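Local coordinates for protein phosphotransferase system, mannose/fructose/N-acetylgalactosamine-specific component IIB (Thermoanaerobacter tengcongensis, PDB 3LFJ) that probably transfers phosphoryl groups to incoming sugars as the IIB component of a mannose/fructose/N-acetylgalactosamine-specific bacterial phosphotransferase system, at residues E62-K65 and N66-T69. Residues are numbered along the deposited sequence; the frame is centred on the assembly and turned at random.
Sequences EFMK and NIYT
A Met-aromatic contact on the surface helix 62-70 joins Met64 to Tyr68, one helical turn later. The helix lies between strands 50-54 and 78-81 in the chain of this IIB domain. The methyl of Met64 does the touching. Its CE lies over one face of the Tyr68 ring, 3.9 Å from the centroid and 29° off the ring normal. Met64 SD is also above the Tyr68 ring, 5.4 Å from its centroid. Bends at chi2 (-46°) and chi3 (-68°) curl the Met64 chain back so that CE reaches the phenol end of the ring, with Tyr68 CZ 3.5 Å away. CE also meets Ile67 CG2. Leu58 of helix 56-60 touches both Met64 and Tyr68, while Leu33 and Ile34 bring a loop against the tyrosine. An alanine in place of Tyr68 would probably leave the Met64 methyl without its aromatic face and open a gap beside Leu58.

Phe63 packs on Ile67 in the same i to i+4 spacing. Ile67 CG1 lies 3.8 Å from Phe63 CE2 and approaches the ring at a slant. Backbone hydrogen bonds of the alpha helix, such as Tyr68 N to Met64 O, run beneath these side chains. A water bridges Phe63 and Asn66: it donates to Phe63 O, accepts from Asn66 ND2 and lies above one face of the Phe63 ring near its rim. Lys65 NZ is hydrogen-bonded to Ala59 O, and has a long salt bridge to Glu62 OE1, 3.8 Å from NZ. One residue further along, Lys65 O accepts two hydrogen bonds from Thr69, which reach it from opposite faces of the carbonyl plane. One comes from Thr69 N at 3.0 Å, the other from Thr69 OG1 at 2.8 Å.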
loop_
_atom_site.group_PDB
_atom_site.type_symbol
_atom_site.label_atom_id
_atom_site.label_comp_id
_atom_site.label_asym_id
_atom_site.label_seq_id
_atom_site.Cartn_x
_atom_site.Cartn_y
_atom_site.Cartn_z
ATOM N N GLU A 62 -4.022 -19.737 0.888
ATOM C CA GLU A 62 -2.724 -20.345 0.634
ATOM C C GLU A 62 -2.357 -20.339 -0.848
ATOM O O GLU A 62 -1.183 -20.200 -1.182
ATOM C CB GLU A 62 -2.687 -21.759 1.218
ATOM C CG GLU A 62 -2.734 -21.763 2.759
ATOM C CD GLU A 62 -1.374 -21.824 3.427
ATOM O OE1 GLU A 62 -0.423 -21.147 2.970
ATOM O OE2 GLU A 62 -1.273 -22.553 4.435
ATOM N N PHE A 63 -3.354 -20.474 -1.719
ATOM C CA PHE A 63 -3.089 -20.486 -3.146
ATOM C C PHE A 63 -2.479 -19.164 -3.581
ATOM O O PHE A 63 -1.449 -19.132 -4.272
ATOM C CB PHE A 63 -4.375 -20.767 -3.927
ATOM C CG PHE A 63 -4.163 -20.891 -5.410
ATOM C CD1 PHE A 63 -3.861 -22.113 -5.980
ATOM C CD2 PHE A 63 -4.270 -19.773 -6.232
ATOM C CE1 PHE A 63 -3.670 -22.229 -7.345
ATOM C CE2 PHE A 63 -4.069 -19.884 -7.588
ATOM C CZ PHE A 63 -3.767 -21.116 -8.147
ATOM N N MET A 64 -3.110 -18.058 -3.190
ATOM C CA MET A 64 -2.603 -16.765 -3.630
ATOM C C MET A 64 -1.332 -16.361 -2.884
ATOM O O MET A 64 -0.490 -15.653 -3.435
ATOM C CB MET A 64 -3.680 -15.670 -3.542
ATOM C CG MET A 64 -4.706 -15.759 -4.672
ATOM S SD MET A 64 -4.066 -15.984 -6.332
ATOM C CE MET A 64 -3.266 -14.404 -6.616
ATOM N N LYS A 65 -1.172 -16.807 -1.639
ATOM C CA LYS A 65 0.090 -16.551 -0.960
ATOM C C LYS A 65 1.241 -17.164 -1.746
ATOM O O LYS A 65 2.274 -16.526 -1.913
ATOM C CB LYS A 65 0.080 -17.052 0.476
ATOM C CG LYS A 65 -0.746 -16.164 1.389
ATOM C CD LYS A 65 -0.472 -16.464 2.853
ATOM C CE LYS A 65 -1.218 -17.681 3.317
ATOM N NZ LYS A 65 -0.980 -17.860 4.785
ATOM N N ASN A 66 1.039 -18.379 -2.252
ATOM C CA ASN A 66 2.076 -19.008 -3.068
ATOM C C ASN A 66 2.295 -18.250 -4.373
ATOM O O ASN A 66 3.442 -18.008 -4.765
ATOM C CB ASN A 66 1.742 -20.467 -3.359
ATOM C CG ASN A 66 2.808 -21.134 -4.210
ATOM O OD1 ASN A 66 3.982 -21.188 -3.821
ATOM N ND2 ASN A 66 2.411 -21.639 -5.363
ATOM N N ILE A 67 1.204 -17.874 -5.051
ATOM C CA ILE A 67 1.328 -17.103 -6.299
ATOM C C ILE A 67 2.156 -15.828 -6.082
ATOM O O ILE A 67 3.088 -15.536 -6.836
ATOM C CB ILE A 67 -0.057 -16.729 -6.883
ATOM C CG1 ILE A 67 -0.826 -17.977 -7.331
ATOM C CG2 ILE A 67 0.085 -15.714 -8.036
ATOM C CD1 ILE A 67 -0.135 -18.776 -8.406
ATOM N N TYR A 68 1.821 -15.052 -5.056
ATOM C CA TYR A 68 2.516 -13.789 -4.848
ATOM C C TYR A 68 3.967 -13.996 -4.404
ATOM O O TYR A 68 4.848 -13.206 -4.770
ATOM C CB TYR A 68 1.746 -12.911 -3.856
ATOM C CG TYR A 68 0.434 -12.382 -4.391
ATOM C CD1 TYR A 68 0.340 -11.824 -5.658
ATOM C CD2 TYR A 68 -0.732 -12.430 -3.605
ATOM C CE1 TYR A 68 -0.865 -11.335 -6.144
ATOM C CE2 TYR A 68 -1.938 -11.941 -4.081
ATOM C CZ TYR A 68 -2.009 -11.402 -5.346
ATOM O OH TYR A 68 -3.216 -10.924 -5.802
ATOM N N THR A 69 4.219 -15.049 -3.626
ATOM C CA THR A 69 5.575 -15.351 -3.173
ATOM C C THR A 69 6.443 -15.704 -4.387
ATOM O O THR A 69 7.576 -15.235 -4.504
ATOM C CB THR A 69 5.572 -16.496 -2.141
ATOM O OG1 THR A 69 4.872 -16.060 -0.971
ATOM C CG2 THR A 69 6.993 -16.895 -1.750
HETATM O O HOH W 1 -0.444 -21.451 -5.810
#